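Local coordinates for uncharacterized protein (Borrelia turicatae, PDB 5VJ4) that is of unknown function but is a putative surface protein of a relapsing fever spirochete, probably lipid-binding and linked to the tick-mammal transmission cycle, at residues A[217-220]-A[221-224]; A[236-239]-A[240-243]. All coordinates share one frame; numbering follows the deposited sequence.

Contact 1: residues A[217-220]-A[221-224]; sequences YAPR and FRKF
Phe221 N donates to Tyr217 O (3.0 Å) and Arg222 N to Ala218 O (2.9 Å), two successive i to i+4 bonds of the short helix 218-222. The second is almost straight, with an N-H...O angle of 174°. Lys223 N continues the ladder to Pro219 O at 2.9 Å, although this donor is tilted 25° from the carbonyl plane.

Among the side chains, Phe221 lies along the preceding turn, its CD2 3.4 Å from Tyr217 O. One turn later the Phe224 ring comes obliquely to Arg220 O, CE1 being 3.4 Å from it. Arg222 folds back over Ala218: the bend at chi3 (-78°) carries NH2 to 3.7 Å from Ala218 CB. Within 217-220 the extended Arg220 chain runs back along Tyr217 and sets NH1 over one face of its ring, above the centre and 3.1 Å from the ring plane.

The charged end of Arg220 is held by salt bridges to Asp283 and Asp245, and Lys223 NZ bonds Gly239 O. Phe221 meets Tyr189 edge-to-face and packs on helices 145-171 and 176-201, while Tyr217 and Arg220 fill the seam between helices 176-201 and 263-301.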
ATOM      1  N   TYR A 217      17.481  -0.010   8.383  1.00 47.93           N
ATOM      2  CA  TYR A 217      17.417   0.967   7.296  1.00 49.39           C
ATOM      3  C   TYR A 217      18.796   1.428   6.844  1.00 48.78           C
ATOM      4  O   TYR A 217      18.935   1.965   5.753  1.00 58.29           O
ATOM      5  CB  TYR A 217      16.448   2.136   7.638  1.00 49.12           C
ATOM      6  CG  TYR A 217      14.987   1.728   7.453  1.00 49.27           C
ATOM      7  CD1 TYR A 217      14.275   1.147   8.497  1.00 45.26           C
ATOM      8  CD2 TYR A 217      14.335   1.871   6.216  1.00 47.72           C
ATOM      9  CE1 TYR A 217      12.953   0.727   8.327  1.00 46.20           C
ATOM     10  CE2 TYR A 217      13.013   1.439   6.031  1.00 47.73           C
ATOM     11  CZ  TYR A 217      12.325   0.866   7.090  1.00 54.19           C
ATOM     12  OH  TYR A 217      11.014   0.443   6.937  1.00 55.62           O
ATOM     13  N   ALA A 218      19.816   1.208   7.675  1.00 52.45           N
ATOM     14  CA  ALA A 218      21.175   1.621   7.338  1.00 49.85           C
ATOM     15  C   ALA A 218      21.664   1.003   6.009  1.00 68.89           C
ATOM     16  O   ALA A 218      22.020   1.764   5.089  1.00 63.84           O
ATOM     17  CB  ALA A 218      22.113   1.340   8.475  1.00 48.49           C
ATOM     18  N   PRO A 219      21.612  -0.358   5.869  1.00 50.73           N
ATOM     19  CA  PRO A 219      21.886  -0.963   4.583  1.00 47.97           C
ATOM     20  C   PRO A 219      21.116  -0.320   3.434  1.00 64.05           C
ATOM     21  O   PRO A 219      21.676  -0.151   2.337  1.00 65.67           O
ATOM     22  CB  PRO A 219      21.350  -2.372   4.759  1.00 46.92           C
ATOM     23  CG  PRO A 219      21.557  -2.669   6.182  1.00 47.67           C
ATOM     24  CD  PRO A 219      21.201  -1.391   6.839  1.00 47.64           C
ATOM     25  N   ARG A 220      19.850   0.027   3.695  1.00 48.67           N
ATOM     26  CA  ARG A 220      18.963   0.472   2.650  1.00 54.88           C
ATOM     27  C   ARG A 220      19.400   1.825   2.104  1.00 51.86           C
ATOM     28  O   ARG A 220      19.277   2.073   0.897  1.00 77.87           O
ATOM     29  CB  ARG A 220      17.500   0.432   3.098  1.00 59.23           C
ATOM     30  CG  ARG A 220      17.073  -0.940   3.614  1.00 58.78           C
ATOM     31  CD  ARG A 220      15.661  -0.940   4.208  1.00 49.57           C
ATOM     32  NE  ARG A 220      15.184  -2.286   4.472  1.00 40.92           N
ATOM     33  CZ  ARG A 220      14.416  -2.638   5.501  1.00 68.52           C
ATOM     34  NH1 ARG A 220      14.032  -1.745   6.390  1.00 57.26           N
ATOM     35  NH2 ARG A 220      14.046  -3.910   5.667  1.00 72.12           N
ATOM     36  N   PHE A 221      19.957   2.665   2.977  1.00 60.42           N
ATOM     37  CA  PHE A 221      20.510   3.956   2.562  1.00 56.19           C
ATOM     38  C   PHE A 221      21.867   3.746   1.911  1.00 60.55           C
ATOM     39  O   PHE A 221      22.105   4.245   0.809  1.00 71.28           O
ATOM     40  CB  PHE A 221      20.648   4.898   3.742  1.00 45.32           C
ATOM     41  CG  PHE A 221      19.372   5.577   4.134  1.00 48.80           C
ATOM     42  CD1 PHE A 221      18.769   6.487   3.299  1.00 56.44           C
ATOM     43  CD2 PHE A 221      18.804   5.346   5.381  1.00 58.81           C
ATOM     44  CE1 PHE A 221      17.592   7.134   3.674  1.00 58.46           C
ATOM     45  CE2 PHE A 221      17.629   5.983   5.766  1.00 60.24           C
ATOM     46  CZ  PHE A 221      17.020   6.878   4.908  1.00 47.14           C
ATOM     47  N   ARG A 222      22.742   2.988   2.581  1.00 46.54           N
ATOM     48  CA  ARG A 222      24.062   2.671   2.040  1.00 58.59           C
ATOM     49  C   ARG A 222      24.028   2.201   0.594  1.00 63.02           C
ATOM     50  O   ARG A 222      24.900   2.570  -0.202  1.00 91.22           O
ATOM     51  CB  ARG A 222      24.755   1.620   2.876  1.00 60.14           C
ATOM     52  CG  ARG A 222      25.839   2.188   3.747  1.00 69.13           C
ATOM     53  CD  ARG A 222      26.673   1.039   4.245  1.00 77.29           C
ATOM     54  NE  ARG A 222      26.026   0.336   5.349  1.00 74.76           N
ATOM     55  CZ  ARG A 222      26.020   0.750   6.615  1.00 83.80           C
ATOM     56  NH1 ARG A 222      26.623   1.908   6.976  1.00 60.43           N
ATOM     57  NH2 ARG A 222      25.412  -0.016   7.523  1.00 75.36           N
ATOM     58  N   LYS A 223      22.982   1.444   0.265  1.00 53.71           N
ATOM     59  CA  LYS A 223      22.808   0.822  -1.033  1.00 57.01           C
ATOM     60  C   LYS A 223      22.832   1.837  -2.191  1.00 69.82           C
ATOM     61  O   LYS A 223      23.118   1.477  -3.331  1.00 75.86           O
ATOM     62  CB  LYS A 223      21.523  -0.031  -1.025  1.00 49.01           C
ATOM     63  CG  LYS A 223      21.353  -1.037  -2.160  1.00 56.49           C
ATOM     64  CD  LYS A 223      22.415  -2.129  -2.112  1.00100.09           C
ATOM     65  CE  LYS A 223      21.996  -3.393  -2.845  1.00 75.72           C
ATOM     66  NZ  LYS A 223      21.493  -3.197  -4.219  1.00 62.66           N
ATOM     67  N   PHE A 224      22.589   3.107  -1.898  1.00 57.70           N
ATOM     68  CA  PHE A 224      22.565   4.118  -2.955  1.00 66.97           C
ATOM     69  C   PHE A 224      23.883   4.186  -3.706  1.00 61.05           C
ATOM     70  O   PHE A 224      23.899   4.209  -4.944  1.00 61.70           O
ATOM     71  CB  PHE A 224      22.199   5.487  -2.384  1.00 51.09           C
ATOM     72  CG  PHE A 224      20.768   5.609  -1.981  1.00 57.79           C
ATOM     73  CD1 PHE A 224      19.987   4.475  -1.723  1.00 67.72           C
ATOM     74  CD2 PHE A 224      20.197   6.856  -1.823  1.00 57.13           C
ATOM     75  CE1 PHE A 224      18.665   4.585  -1.334  1.00 55.00           C
ATOM     76  CE2 PHE A 224      18.876   6.974  -1.424  1.00 59.01           C
ATOM     77  CZ  PHE A 224      18.119   5.838  -1.171  1.00 54.17           C
TER

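Contact 2: residues A[236-239]-A[240-243]. With SO4 (sulfate ion), chain E.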
ATOM      1  N   ASP A 236      13.831  -2.705 -10.623  1.00 50.25           N
ATOM      2  CA  ASP A 236      13.439  -3.920  -9.956  1.00 57.31           C
ATOM      3  C   ASP A 236      13.454  -3.678  -8.462  1.00 73.09           C
ATOM      4  O   ASP A 236      14.392  -3.062  -7.935  1.00 62.86           O
ATOM      5  CB  ASP A 236      14.401  -5.061 -10.314  1.00 70.33           C
ATOM      6  CG  ASP A 236      13.797  -6.451 -10.080  1.00 90.56           C
ATOM      7  OD1 ASP A 236      12.548  -6.618 -10.049  1.00 97.69           O
ATOM      8  OD2 ASP A 236      14.601  -7.389  -9.942  1.00134.34           O
ATOM      9  N   ILE A 237      12.432  -4.166  -7.773  1.00 67.60           N
ATOM     10  CA  ILE A 237      12.408  -3.985  -6.335  1.00 64.96           C
ATOM     11  C   ILE A 237      13.658  -4.614  -5.693  1.00 56.48           C
ATOM     12  O   ILE A 237      14.248  -4.014  -4.796  1.00 57.01           O
ATOM     13  CB  ILE A 237      11.084  -4.421  -5.690  1.00 56.41           C
ATOM     14  CG1 ILE A 237      10.924  -5.927  -5.779  1.00 66.79           C
ATOM     15  CG2 ILE A 237       9.885  -3.706  -6.320  1.00 53.29           C
ATOM     16  CD1 ILE A 237      11.240  -6.603  -4.467  1.00 73.04           C
ATOM     17  N   TYR A 238      14.114  -5.763  -6.196  1.00 53.01           N
ATOM     18  CA  TYR A 238      15.332  -6.389  -5.619  1.00 55.24           C
ATOM     19  C   TYR A 238      16.563  -5.495  -5.782  1.00 59.84           C
ATOM     20  O   TYR A 238      17.568  -5.707  -5.122  1.00 74.14           O
ATOM     21  CB  TYR A 238      15.639  -7.756  -6.234  1.00 55.45           C
ATOM     22  CG  TYR A 238      14.712  -8.907  -5.890  1.00 56.13           C
ATOM     23  CD1 TYR A 238      13.399  -8.973  -6.394  1.00 61.46           C
ATOM     24  CD2 TYR A 238      15.150  -9.946  -5.082  1.00 51.67           C
ATOM     25  CE1 TYR A 238      12.552 -10.045  -6.069  1.00 53.48           C
ATOM     26  CE2 TYR A 238      14.314 -11.024  -4.759  1.00 37.04           C
ATOM     27  CZ  TYR A 238      13.035 -11.078  -5.258  1.00 45.76           C
ATOM     28  OH  TYR A 238      12.240 -12.161  -4.928  1.00 58.36           O
ATOM     29  N   GLY A 239      16.483  -4.492  -6.659  1.00 48.75           N
ATOM     30  CA  GLY A 239      17.614  -3.604  -6.899  1.00 39.67           C
ATOM     31  C   GLY A 239      17.878  -2.726  -5.710  1.00 54.37           C
ATOM     32  O   GLY A 239      18.989  -2.251  -5.530  1.00 66.67           O
ATOM     33  N   TRP A 240      16.845  -2.519  -4.900  1.00 67.38           N
ATOM     34  CA  TRP A 240      16.920  -1.652  -3.727  1.00 61.18           C
ATOM     35  C   TRP A 240      17.238  -2.362  -2.429  1.00 53.47           C
ATOM     36  O   TRP A 240      17.657  -1.722  -1.461  1.00 71.82           O
ATOM     37  CB  TRP A 240      15.595  -0.975  -3.560  1.00 49.84           C
ATOM     38  CG  TRP A 240      15.202  -0.152  -4.695  1.00 55.45           C
ATOM     39  CD1 TRP A 240      14.504  -0.557  -5.788  1.00 62.14           C
ATOM     40  CD2 TRP A 240      15.420   1.256  -4.845  1.00 56.96           C
ATOM     41  NE1 TRP A 240      14.267   0.519  -6.627  1.00 56.52           N
ATOM     42  CE2 TRP A 240      14.823   1.642  -6.066  1.00 53.25           C
ATOM     43  CE3 TRP A 240      16.054   2.233  -4.058  1.00 48.58           C
ATOM     44  CZ2 TRP A 240      14.854   2.961  -6.526  1.00 68.04           C
ATOM     45  CZ3 TRP A 240      16.080   3.552  -4.515  1.00 50.17           C
ATOM     46  CH2 TRP A 240      15.485   3.904  -5.739  1.00 57.52           C
ATOM     47  N   LEU A 241      17.000  -3.672  -2.408  1.00 65.33           N
ATOM     48  CA  LEU A 241      17.297  -4.542  -1.262  1.00 57.13           C
ATOM     49  C   LEU A 241      18.778  -4.780  -1.112  1.00 59.98           C
ATOM     50  O   LEU A 241      19.471  -5.005  -2.105  1.00 61.94           O
ATOM     51  CB  LEU A 241      16.604  -5.899  -1.425  1.00 50.25           C
ATOM     52  CG  LEU A 241      15.095  -5.827  -1.756  1.00 51.00           C
ATOM     53  CD1 LEU A 241      14.425  -7.178  -1.807  1.00 55.53           C
ATOM     54  CD2 LEU A 241      14.351  -4.975  -0.762  1.00 42.52           C
ATOM     55  N   ASP A 242      19.264  -4.721   0.128  1.00 58.20           N
ATOM     56  CA  ASP A 242      20.623  -5.169   0.443  1.00 57.62           C
ATOM     57  C   ASP A 242      20.640  -6.695   0.672  1.00 63.69           C
ATOM     58  O   ASP A 242      19.600  -7.362   0.605  1.00 55.62           O
ATOM     59  CB  ASP A 242      21.136  -4.455   1.689  1.00 64.31           C
ATOM     60  CG  ASP A 242      20.712  -5.146   2.963  1.00 81.28           C
ATOM     61  OD1 ASP A 242      19.480  -5.301   3.136  1.00 82.01           O
ATOM     62  OD2 ASP A 242      21.611  -5.559   3.756  1.00 67.86           O
ATOM     63  N   ALA A 243      21.807  -7.234   1.003  1.00 63.79           N
ATOM     64  CA  ALA A 243      21.931  -8.664   1.220  1.00 60.04           C
ATOM     65  C   ALA A 243      20.964  -9.192   2.279  1.00 67.92           C
ATOM     66  O   ALA A 243      20.286 -10.209   2.064  1.00 69.11           O
ATOM     67  CB  ALA A 243      23.362  -9.015   1.550  1.00 47.42           C
TER
HETATM   68  S   SO4 E 503      24.641  -5.371  -0.978  0.85 84.19           S
HETATM   69  O1  SO4 E 503      25.680  -6.416  -0.804  0.85 76.63           O
HETATM   70  O2  SO4 E 503      23.556  -5.918  -1.813  0.85 70.65           O
HETATM   71  O3  SO4 E 503      25.171  -4.132  -1.612  0.85 80.52           O
HETATM   72  O4  SO4 E 503      24.057  -5.058   0.339  0.85 96.27           O
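Trp240 and Leu241 both turn back onto the 236-239 backbone but take separate parts of it. The indole presents its edge: Ile237 O lies in the ring plane, 3.6 Å from CD1, and Asp236 O approaches the same atom at 3.3 Å. With CG anti to the carbonyl carbon (chi1 -60°), the ring is directed back along the turn, and its NE1 bonds Met234 O, which helps fix the indole's rotation.

Leu241 lies alongside Ile237 and near Tyr238, its CG 3.6 Å from Ile237 O. The Ile237 and Leu241 side chains point the same way, with their CD1 methyls 4.2 Å apart. Leu241 CD1 also reaches CD2 of the Tyr238 ring at 4.3 Å, approaching that ring obliquely. The Tyr238 hydroxyl is hydrogen-bonded to Asn267 and Lys263.

Backbone bonds close the turn beneath these groups. Trp240 N bonds Ile237 O at 3.0 Å from above the carbonyl plane, 48° out of it, while the bond from Leu241 N to Tyr238 O is weak.

Beyond the turn, Asp242 caps the next helix: OD2 accepts from Asp244 N and OD1 from Asp245 N. Ala243 N donates to sulfate O4 at 3.2 Å, and Arg246 also binds this ion, which probably came from the crystallisation liquor. The arrangement is that of an interhelical connection: overlapping i to i+3 turns, begun by Gly239 N to Asp236 O and weakly bonded at the last, lead into an aspartate N-cap at the start of helix 243-256.

In the fold
Helix 224-229 begins at the last residue of contact 1 and leads toward contact 2; the two centres lie about 10 Å apart on the same side of the chain's centre. Lys223 makes the main bridge: its NZ is 3.0 Å from Gly239 O, a probable hydrogen bond, and its aliphatic chain packs by Leu241 O. Pro219 CB adds a second touch, 3.4 Å from Asp242 OD2, beside the N-cap. Asp245, whose backbone N is capped by Asp242, also pairs with Arg220, tying the start of helix 243-256 to 217-224. The sulfate bonded by Ala243 N also lies about 3 Å, nearest atoms, from the Lys223 side chain; alone it establishes no functional site.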